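Local coordinates for protein putative glucosidase lplD, ALPHA-GALACTURONIDASE (Bacillus subtilis, PDB 3FEF) that hydrolyses alpha-galacturonosides such as alpha-1,4-di-galacturonate, releasing galacturonic acid with the help of NAD(+) and a manganese ion, at residues N200-T211 and S378-A389; R391-V399 and L410-P419. All coordinates share one frame; numbering follows the deposited sequence.

Contact 1 (N200-T211 and S378-A389); sequences NVLGINHFTWIT and SGALPKGVEMLA. With MG (magnesium ion), chain G.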
loop_
_atom_site.group_PDB
_atom_site.type_symbol
_atom_site.label_atom_id
_atom_site.label_comp_id
_atom_site.label_asym_id
_atom_site.label_seq_id
_atom_site.Cartn_x
_atom_site.Cartn_y
_atom_site.Cartn_z
ATOM N N ASN A 200 7.419 12.176 -21.256
ATOM C CA ASN A 200 7.126 11.467 -20.030
ATOM C C ASN A 200 7.563 10.027 -20.199
ATOM O O ASN A 200 6.884 9.230 -20.851
ATOM C CB ASN A 200 5.641 11.539 -19.664
ATOM C CG ASN A 200 5.343 10.872 -18.324
ATOM O OD1 ASN A 200 5.900 11.252 -17.311
ATOM N ND2 ASN A 200 4.481 9.866 -18.323
ATOM N N VAL A 201 8.705 9.696 -19.604
ATOM C CA VAL A 201 9.339 8.407 -19.829
ATOM C C VAL A 201 9.351 7.541 -18.557
ATOM O O VAL A 201 9.539 8.043 -17.442
ATOM C CB VAL A 201 10.763 8.622 -20.347
ATOM C CG1 VAL A 201 11.605 9.304 -19.291
ATOM C CG2 VAL A 201 11.394 7.297 -20.807
ATOM N N LEU A 202 9.144 6.240 -18.731
ATOM C CA LEU A 202 8.982 5.349 -17.599
ATOM C C LEU A 202 9.185 3.889 -17.983
ATOM O O LEU A 202 8.993 3.496 -19.137
ATOM C CB LEU A 202 7.628 5.575 -16.912
ATOM C CG LEU A 202 6.304 5.262 -17.649
ATOM C CD1 LEU A 202 5.175 5.022 -16.649
ATOM C CD2 LEU A 202 5.900 6.389 -18.602
ATOM N N GLY A 203 9.592 3.081 -17.009
ATOM C CA GLY A 203 9.884 1.680 -17.273
ATOM C C GLY A 203 11.041 1.215 -16.414
ATOM O O GLY A 203 11.239 1.684 -15.297
ATOM N N ILE A 204 11.786 0.259 -16.919
ATOM C CA ILE A 204 13.008 -0.159 -16.266
ATOM C C ILE A 204 14.080 0.044 -17.333
ATOM O O ILE A 204 13.757 0.141 -18.525
ATOM C CB ILE A 204 12.942 -1.631 -15.858
ATOM C CG1 ILE A 204 12.615 -2.497 -17.071
ATOM C CG2 ILE A 204 11.881 -1.841 -14.763
ATOM C CD1 ILE A 204 12.413 -3.992 -16.731
ATOM N N ASN A 205 15.337 0.115 -16.915
ATOM C CA ASN A 205 16.443 0.399 -17.837
ATOM C C ASN A 205 16.455 -0.482 -19.102
ATOM O O ASN A 205 16.274 -1.697 -19.028
ATOM C CB ASN A 205 17.787 0.286 -17.089
ATOM C CG ASN A 205 18.967 0.753 -17.937
ATOM O OD1 ASN A 205 19.034 1.917 -18.389
ATOM N ND2 ASN A 205 19.879 -0.156 -18.187
ATOM N N HIS A 206 16.677 0.137 -20.257
ATOM C CA HIS A 206 16.621 -0.543 -21.568
ATOM C C HIS A 206 15.238 -1.024 -21.983
ATOM O O HIS A 206 15.080 -1.608 -23.053
ATOM C CB HIS A 206 17.642 -1.697 -21.662
ATOM C CG HIS A 206 19.064 -1.237 -21.602
ATOM N ND1 HIS A 206 20.101 -2.055 -21.219
ATOM C CD2 HIS A 206 19.611 -0.018 -21.826
ATOM C CE1 HIS A 206 21.233 -1.371 -21.249
ATOM N NE2 HIS A 206 20.961 -0.133 -21.621
ATOM N N PHE A 207 14.244 -0.789 -21.134
ATOM C CA PHE A 207 12.855 -1.142 -21.437
ATOM C C PHE A 207 11.979 0.024 -20.946
ATOM O O PHE A 207 11.092 -0.150 -20.107
ATOM C CB PHE A 207 12.470 -2.442 -20.731
ATOM C CG PHE A 207 11.211 -3.100 -21.277
ATOM C CD1 PHE A 207 11.116 -3.451 -22.627
ATOM C CD2 PHE A 207 10.138 -3.380 -20.437
ATOM C CE1 PHE A 207 9.962 -4.065 -23.133
ATOM C CE2 PHE A 207 8.989 -3.981 -20.931
ATOM C CZ PHE A 207 8.905 -4.329 -22.289
ATOM N N THR A 208 12.289 1.210 -21.471
ATOM C CA THR A 208 11.641 2.457 -21.140
ATOM C C THR A 208 10.640 2.864 -22.216
ATOM O O THR A 208 10.815 2.554 -23.398
ATOM C CB THR A 208 12.683 3.590 -21.038
ATOM O OG1 THR A 208 13.672 3.386 -22.053
ATOM C CG2 THR A 208 13.369 3.578 -19.683
ATOM N N TRP A 209 9.598 3.581 -21.799
ATOM C CA TRP A 209 8.503 3.912 -22.686
ATOM C C TRP A 209 8.081 5.352 -22.494
ATOM O O TRP A 209 8.097 5.891 -21.378
ATOM C CB TRP A 209 7.313 2.978 -22.414
ATOM C CG TRP A 209 7.682 1.551 -22.694
ATOM C CD1 TRP A 209 8.455 0.735 -21.916
ATOM C CD2 TRP A 209 7.311 0.782 -23.846
ATOM N NE1 TRP A 209 8.590 -0.495 -22.518
ATOM C CE2 TRP A 209 7.895 -0.494 -23.700
ATOM C CE3 TRP A 209 6.546 1.052 -24.987
ATOM C CZ2 TRP A 209 7.741 -1.499 -24.653
ATOM C CZ3 TRP A 209 6.388 0.051 -25.937
ATOM C CH2 TRP A 209 6.980 -1.207 -25.768
ATOM N N ILE A 210 7.662 5.964 -23.585
ATOM C CA ILE A 210 7.196 7.326 -23.537
ATOM C C ILE A 210 5.720 7.319 -23.804
ATOM O O ILE A 210 5.267 6.934 -24.884
ATOM C CB ILE A 210 7.953 8.200 -24.573
ATOM C CG1 ILE A 210 9.436 8.246 -24.205
ATOM C CG2 ILE A 210 7.334 9.591 -24.641
ATOM C CD1 ILE A 210 10.394 8.879 -25.315
ATOM N N THR A 211 4.956 7.742 -22.805
ATOM C CA THR A 211 3.505 7.722 -22.898
ATOM C C THR A 211 2.944 9.120 -23.219
ATOM O O THR A 211 1.780 9.260 -23.581
ATOM C CB THR A 211 2.912 7.223 -21.578
ATOM O OG1 THR A 211 3.375 8.067 -20.518
ATOM C CG2 THR A 211 3.384 5.823 -21.296
ATOM N N SER A 378 5.052 9.465 -12.781
ATOM C CA SER A 378 4.952 9.355 -14.225
ATOM C C SER A 378 3.798 8.492 -14.733
ATOM O O SER A 378 3.673 8.289 -15.931
ATOM C CB SER A 378 6.285 8.846 -14.770
ATOM O OG SER A 378 7.301 9.814 -14.483
ATOM N N GLY A 379 2.973 7.966 -13.821
ATOM C CA GLY A 379 1.798 7.192 -14.214
ATOM C C GLY A 379 2.076 5.732 -14.550
ATOM O O GLY A 379 3.006 5.146 -14.021
ATOM N N ALA A 380 1.238 5.158 -15.414
ATOM C CA ALA A 380 1.258 3.737 -15.763
ATOM C C ALA A 380 1.827 3.463 -17.160
ATOM O O ALA A 380 1.707 4.275 -18.063
ATOM C CB ALA A 380 -0.191 3.139 -15.684
ATOM N N LEU A 381 2.399 2.279 -17.334
ATOM C CA LEU A 381 2.773 1.773 -18.649
ATOM C C LEU A 381 1.529 1.246 -19.350
ATOM O O LEU A 381 0.503 1.070 -18.715
ATOM C CB LEU A 381 3.782 0.638 -18.465
ATOM C CG LEU A 381 5.146 1.084 -17.875
ATOM C CD1 LEU A 381 5.839 -0.072 -17.138
ATOM C CD2 LEU A 381 6.034 1.636 -18.976
ATOM N N PRO A 382 1.598 1.008 -20.668
ATOM C CA PRO A 382 0.523 0.201 -21.266
ATOM C C PRO A 382 0.448 -1.146 -20.547
ATOM O O PRO A 382 1.473 -1.669 -20.104
ATOM C CB PRO A 382 1.005 -0.031 -22.698
ATOM C CG PRO A 382 1.894 1.143 -22.994
ATOM C CD PRO A 382 2.537 1.538 -21.670
ATOM N N LYS A 383 -0.745 -1.720 -20.470
ATOM C CA LYS A 383 -0.960 -2.920 -19.677
ATOM C C LYS A 383 -0.058 -4.092 -20.116
ATOM O O LYS A 383 0.583 -4.760 -19.276
ATOM C CB LYS A 383 -2.444 -3.298 -19.694
ATOM C CG LYS A 383 -2.766 -4.591 -18.941
ATOM C CD LYS A 383 -2.455 -4.473 -17.470
ATOM C CE LYS A 383 -3.285 -3.359 -16.835
ATOM N NZ LYS A 383 -2.746 -3.073 -15.465
ATOM N N GLY A 384 0.040 -4.310 -21.427
ATOM C CA GLY A 384 0.937 -5.352 -21.951
ATOM C C GLY A 384 2.390 -5.154 -21.530
ATOM O O GLY A 384 3.115 -6.109 -21.241
ATOM N N VAL A 385 2.814 -3.902 -21.502
ATOM C CA VAL A 385 4.201 -3.570 -21.185
ATOM C C VAL A 385 4.424 -3.738 -19.696
ATOM O O VAL A 385 5.478 -4.188 -19.270
ATOM C CB VAL A 385 4.523 -2.122 -21.619
ATOM C CG1 VAL A 385 5.918 -1.717 -21.190
ATOM C CG2 VAL A 385 4.389 -2.019 -23.117
ATOM N N GLU A 386 3.409 -3.386 -18.912
ATOM C CA GLU A 386 3.486 -3.484 -17.459
ATOM C C GLU A 386 3.541 -4.961 -17.011
ATOM O O GLU A 386 4.247 -5.316 -16.070
ATOM C CB GLU A 386 2.294 -2.738 -16.833
ATOM C CG GLU A 386 2.067 -2.969 -15.357
ATOM C CD GLU A 386 0.716 -2.430 -14.907
ATOM O OE1 GLU A 386 0.487 -1.192 -14.926
ATOM O OE2 GLU A 386 -0.136 -3.250 -14.538
HETATM N N MSE A 387 2.820 -5.825 -17.702
HETATM C CA MSE A 387 2.928 -7.257 -17.436
HETATM C C MSE A 387 4.347 -7.772 -17.692
HETATM O O MSE A 387 4.920 -8.515 -16.894
HETATM C CB MSE A 387 1.920 -8.038 -18.284
HETATM C CG MSE A 387 0.464 -7.802 -17.898
HETATM SE SE MSE A 387 -0.758 -8.214 -19.387
HETATM C CE MSE A 387 -0.146 -10.032 -19.722
ATOM N N LEU A 388 4.937 -7.370 -18.809
ATOM C CA LEU A 388 6.304 -7.787 -19.061
ATOM C C LEU A 388 7.276 -7.207 -18.018
ATOM O O LEU A 388 8.192 -7.901 -17.543
ATOM C CB LEU A 388 6.712 -7.426 -20.496
ATOM C CG LEU A 388 6.148 -8.386 -21.553
ATOM C CD1 LEU A 388 6.069 -7.726 -22.940
ATOM C CD2 LEU A 388 6.955 -9.697 -21.589
ATOM N N ALA A 389 7.083 -5.940 -17.666
ATOM C CA ALA A 389 8.021 -5.247 -16.773
ATOM C C ALA A 389 7.970 -5.848 -15.366
ATOM O O ALA A 389 9.008 -5.988 -14.741
ATOM C CB ALA A 389 7.736 -3.764 -16.720
HETATM MG MG MG G . 22.197 1.792 -21.369
HETATM O O HOH W 1 9.296 10.309 -16.416
HETATM O O HOH W 2 22.887 2.167 -23.573
HETATM O O HOH W 3 23.672 3.646 -21.228
HETATM O O HOH W 4 22.323 1.157 -19.120
#

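Contact 2 (R391-V399 and L410-P419); sequences RHISNQEAV and LAFQAFLNDP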
loop_
_atom_site.group_PDB
_atom_site.type_symbol
_atom_site.label_atom_id
_atom_site.label_comp_id
_atom_site.label_asym_id
_atom_site.label_seq_id
_atom_site.Cartn_x
_atom_site.Cartn_y
_atom_site.Cartn_z
ATOM N N ARG A 391 7.251 -8.889 -14.717
ATOM C CA ARG A 391 7.944 -10.150 -14.876
ATOM C C ARG A 391 9.481 -10.026 -14.783
ATOM O O ARG A 391 10.120 -10.772 -14.049
ATOM C CB ARG A 391 7.516 -10.756 -16.192
ATOM C CG ARG A 391 8.160 -12.080 -16.473
ATOM C CD ARG A 391 7.347 -12.811 -17.500
ATOM N NE ARG A 391 8.123 -13.921 -18.020
ATOM C CZ ARG A 391 7.867 -14.519 -19.175
ATOM N NH1 ARG A 391 6.864 -14.109 -19.946
ATOM N NH2 ARG A 391 8.636 -15.516 -19.558
ATOM N N HIS A 392 10.069 -9.087 -15.530
ATOM C CA HIS A 392 11.516 -8.833 -15.462
ATOM C C HIS A 392 11.946 -8.328 -14.091
ATOM O O HIS A 392 12.995 -8.691 -13.568
ATOM C CB HIS A 392 11.942 -7.809 -16.531
ATOM C CG HIS A 392 11.845 -8.330 -17.931
ATOM N ND1 HIS A 392 12.740 -9.242 -18.447
ATOM C CD2 HIS A 392 10.953 -8.069 -18.925
ATOM C CE1 HIS A 392 12.402 -9.530 -19.692
ATOM N NE2 HIS A 392 11.328 -8.827 -20.010
ATOM N N ILE A 393 11.153 -7.438 -13.525
ATOM C CA ILE A 393 11.421 -7.014 -12.170
ATOM C C ILE A 393 11.477 -8.192 -11.173
ATOM O O ILE A 393 12.428 -8.277 -10.394
ATOM C CB ILE A 393 10.463 -5.897 -11.744
ATOM C CG1 ILE A 393 10.863 -4.603 -12.479
ATOM C CG2 ILE A 393 10.512 -5.702 -10.220
ATOM C CD1 ILE A 393 9.923 -3.477 -12.266
ATOM N N SER A 394 10.491 -9.096 -11.207
ATOM C CA SER A 394 10.570 -10.358 -10.443
ATOM C C SER A 394 11.945 -10.988 -10.562
ATOM O O SER A 394 12.562 -11.354 -9.576
ATOM C CB SER A 394 9.597 -11.397 -11.004
ATOM O OG SER A 394 8.368 -11.279 -10.380
ATOM N N ASN A 395 12.388 -11.159 -11.799
ATOM C CA ASN A 395 13.688 -11.759 -12.094
ATOM C C ASN A 395 14.877 -10.982 -11.553
ATOM O O ASN A 395 15.821 -11.560 -10.970
ATOM C CB ASN A 395 13.813 -11.981 -13.601
ATOM C CG ASN A 395 12.780 -12.952 -14.101
ATOM O OD1 ASN A 395 12.115 -13.622 -13.290
ATOM N ND2 ASN A 395 12.592 -13.013 -15.417
ATOM N N GLN A 396 14.835 -9.672 -11.747
ATOM C CA GLN A 396 15.866 -8.782 -11.204
ATOM C C GLN A 396 15.938 -8.818 -9.666
ATOM O O GLN A 396 17.022 -8.909 -9.105
ATOM C CB GLN A 396 15.667 -7.358 -11.748
ATOM C CG GLN A 396 15.912 -7.300 -13.273
ATOM C CD GLN A 396 15.419 -5.998 -13.933
ATOM O OE1 GLN A 396 14.791 -5.163 -13.289
ATOM N NE2 GLN A 396 15.679 -5.852 -15.233
ATOM N N GLU A 397 14.794 -8.773 -8.987
ATOM C CA GLU A 397 14.766 -8.906 -7.524
ATOM C C GLU A 397 15.348 -10.246 -7.063
ATOM O O GLU A 397 16.098 -10.303 -6.106
ATOM C CB GLU A 397 13.327 -8.761 -6.959
ATOM C CG GLU A 397 12.697 -7.367 -7.044
ATOM C CD GLU A 397 13.468 -6.306 -6.249
ATOM O OE1 GLU A 397 13.545 -6.424 -4.996
ATOM O OE2 GLU A 397 13.988 -5.340 -6.876
ATOM N N ALA A 398 14.971 -11.329 -7.725
ATOM C CA ALA A 398 15.466 -12.665 -7.372
ATOM C C ALA A 398 16.972 -12.769 -7.579
ATOM O O ALA A 398 17.689 -13.363 -6.756
ATOM C CB ALA A 398 14.755 -13.717 -8.179
ATOM N N VAL A 399 17.460 -12.186 -8.671
ATOM C CA VAL A 399 18.899 -12.189 -8.938
ATOM C C VAL A 399 19.663 -11.469 -7.831
ATOM O O VAL A 399 20.675 -11.969 -7.342
ATOM C CB VAL A 399 19.253 -11.615 -10.335
ATOM C CG1 VAL A 399 20.768 -11.420 -10.481
ATOM C CG2 VAL A 399 18.740 -12.564 -11.456
ATOM N N LEU A 410 17.463 -20.124 -6.416
ATOM C CA LEU A 410 16.605 -18.969 -6.706
ATOM C C LEU A 410 16.977 -18.289 -8.032
ATOM O O LEU A 410 16.099 -17.852 -8.789
ATOM C CB LEU A 410 16.630 -17.962 -5.562
ATOM C CG LEU A 410 15.834 -16.681 -5.838
ATOM C CD1 LEU A 410 14.341 -17.004 -5.883
ATOM C CD2 LEU A 410 16.132 -15.606 -4.801
ATOM N N ALA A 411 18.272 -18.215 -8.314
ATOM C CA ALA A 411 18.757 -17.646 -9.575
ATOM C C ALA A 411 18.275 -18.455 -10.781
ATOM O O ALA A 411 17.989 -17.907 -11.838
ATOM C CB ALA A 411 20.282 -17.557 -9.565
ATOM N N PHE A 412 18.185 -19.764 -10.618
ATOM C CA PHE A 412 17.675 -20.621 -11.688
ATOM C C PHE A 412 16.183 -20.375 -11.955
ATOM O O PHE A 412 15.731 -20.429 -13.097
ATOM C CB PHE A 412 17.939 -22.105 -11.381
ATOM C CG PHE A 412 17.570 -23.025 -12.514
ATOM C CD1 PHE A 412 18.010 -22.758 -13.808
ATOM C CD2 PHE A 412 16.760 -24.119 -12.298
ATOM C CE1 PHE A 412 17.671 -23.577 -14.850
ATOM C CE2 PHE A 412 16.409 -24.950 -13.338
ATOM C CZ PHE A 412 16.869 -24.683 -14.620
ATOM N N GLN A 413 15.422 -20.109 -10.894
ATOM C CA GLN A 413 14.021 -19.703 -11.040
ATOM C C GLN A 413 13.895 -18.451 -11.899
ATOM O O GLN A 413 13.066 -18.398 -12.800
ATOM C CB GLN A 413 13.378 -19.466 -9.676
ATOM C CG GLN A 413 13.417 -20.701 -8.790
ATOM C CD GLN A 413 12.682 -21.852 -9.436
ATOM O OE1 GLN A 413 13.166 -22.988 -9.460
ATOM N NE2 GLN A 413 11.514 -21.561 -9.991
ATOM N N ALA A 414 14.719 -17.447 -11.631
ATOM C CA ALA A 414 14.702 -16.249 -12.465
ATOM C C ALA A 414 15.083 -16.635 -13.901
ATOM O O ALA A 414 14.373 -16.304 -14.858
ATOM C CB ALA A 414 15.654 -15.188 -11.901
ATOM N N PHE A 415 16.198 -17.349 -14.040
ATOM C CA PHE A 415 16.625 -17.868 -15.333
ATOM C C PHE A 415 15.472 -18.502 -16.099
ATOM O O PHE A 415 15.268 -18.194 -17.286
ATOM C CB PHE A 415 17.770 -18.871 -15.142
ATOM C CG PHE A 415 18.535 -19.205 -16.414
ATOM C CD1 PHE A 415 18.209 -20.328 -17.165
ATOM C CD2 PHE A 415 19.611 -18.417 -16.825
ATOM C CE1 PHE A 415 18.934 -20.664 -18.320
ATOM C CE2 PHE A 415 20.335 -18.726 -17.979
ATOM C CZ PHE A 415 20.002 -19.860 -18.729
ATOM N N LEU A 416 14.725 -19.388 -15.428
ATOM C CA LEU A 416 13.565 -20.041 -16.042
ATOM C C LEU A 416 12.414 -19.090 -16.388
ATOM O O LEU A 416 11.632 -19.340 -17.305
ATOM C CB LEU A 416 13.014 -21.139 -15.110
ATOM C CG LEU A 416 13.815 -22.427 -14.898
ATOM C CD1 LEU A 416 13.039 -23.396 -13.986
ATOM C CD2 LEU A 416 14.115 -23.061 -16.247
ATOM N N ASN A 417 12.270 -18.028 -15.612
ATOM C CA ASN A 417 11.188 -17.080 -15.819
ATOM C C ASN A 417 11.515 -16.024 -16.897
ATOM O O ASN A 417 10.697 -15.138 -17.187
ATOM C CB ASN A 417 10.878 -16.403 -14.481
ATOM C CG ASN A 417 9.502 -15.771 -14.443
ATOM O OD1 ASN A 417 8.544 -16.311 -14.990
ATOM N ND2 ASN A 417 9.391 -14.639 -13.767
ATOM N N ASP A 418 12.706 -16.098 -17.484
ATOM C CA ASP A 418 13.108 -15.097 -18.488
ATOM C C ASP A 418 12.511 -15.382 -19.860
ATOM O O ASP A 418 12.622 -16.479 -20.366
ATOM C CB ASP A 418 14.635 -14.993 -18.584
ATOM C CG ASP A 418 15.090 -13.914 -19.564
ATOM O OD1 ASP A 418 15.309 -14.239 -20.758
ATOM O OD2 ASP A 418 15.205 -12.735 -19.153
ATOM N N PRO A 419 11.866 -14.382 -20.468
ATOM C CA PRO A 419 11.230 -14.550 -21.778
ATOM C C PRO A 419 12.137 -15.189 -22.843
ATOM O O PRO A 419 11.633 -15.823 -23.761
ATOM C CB PRO A 419 10.889 -13.117 -22.191
ATOM C CG PRO A 419 10.706 -12.396 -20.879
ATOM C CD PRO A 419 11.669 -13.033 -19.912
HETATM O O HOH W 5 10.622 -17.939 -19.165
HETATM O O HOH W 6 14.259 -11.097 -16.980
HETATM O O HOH W 7 6.890 -13.082 -12.409
#

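Contact 1 (N200-T211 and S378-A389)
Ser378 meets Asn200 where the loop 378-382 reaches the edge of a beta hairpin. Its carbonyl O takes a nearly straight hydrogen bond from Asn200 ND2 (3.0 Å, 172°), lying in the plane of the amide. Asn200 reaches this position with CG trans to the backbone N (chi1 -176°); ND2 also donates to Thr211 OG1, and OD1 accepts from Gln374 of a neighbouring subunit, so both ends of the amide are held. Gly379 O then lies 3.4 Å from Leu202 CD1. Leu381 turns its CD2 inward, 3.9 Å from Leu202 CG and equally close to Trp209 CB. In the first turn of the helix that starts at Lys383, Val385 places CG1 over a face of the indole, 3.5 Å from the centroid of its five-membered ring, a CH-pi contact; CG2 lies over the six-membered ring on the same face, 3.7 Å from Trp209 CZ2. With an alanine in place of Trp209, both Val385 methyls would probably lose their aromatic partner and a gap would open between helix and hairpin. Phe207 CE2 lies 3.8 Å from Val385 CG1 and 4.2 Å from Leu388 CB. This is a helix packed on an antiparallel hairpin, whose type II turn, 204-207, carries the metal ligand His206 of the family 4 glycosidase site.

Contact 2 (R391-V399 and L410-P419)
Asn395 and Asn417 join their side chains between two antiparallel helices, 8.6 Å apart at an angle of 160°. Asn417 ND2 donates to Asn395 OD1 (2.9 Å), the amide planes standing 79° apart, while Asn395 ND2 makes a weak bond back to Asn417 O. That carbonyl is gripped side-on by Arg391, through NE (3.0 Å) and NH2 (3.2 Å), the oxygen close to the guanidinium plane. The extended arginine chain, with CG trans to its backbone N (chi1 -180°), carries the group this far, and Pro419 CG sits over one of its faces. Between the helices small residues let the backbones approach closely: Ala414 CB is 3.7 Å from Asn395 O and 4.1 Å from Ala398 CB, and Leu410 CD2 lies against Ala398 O. A water in this buried part links His392 ND1, Asn395 ND2 and Asp418 OD2; His392 NE2 bonds to Phe276 O, and Asp418 OD1 and OD2 to Leu420 N and Gly112 N. At the looser rim, another water joins Ser394 OG to Asn417 ND2. Arg391 NH1 bonds to Asn417 OD1 of another neighbouring subunit, and reciprocally. Within the chain, Val399 and Ala411 rest on helix 112-136, and Phe412 and Phe415 pack against helix 425-435.

Helix 383-405 runs through both contacts: its first turns cover the hairpin in contact 1, and its next ones pair with helix 408-417 in contact 2. The two centres are 18 Å apart, yet the contacts touch through Ile204, whose CG2 lies 3.6 Å from Ile393 CD1 and whose CD1 lies 3.9 Å from His392 CB. Ile204 opens the turn bearing His206, which binds the magnesium ion through NE2 at 2.3 Å together with Cys169. Contact 2 stands further back, the side chains of His392 and His206 being about 10 Å apart. Both contacts also reach the same neighbouring subunit, so one helix connects the surroundings of the metal site with a subunit interface.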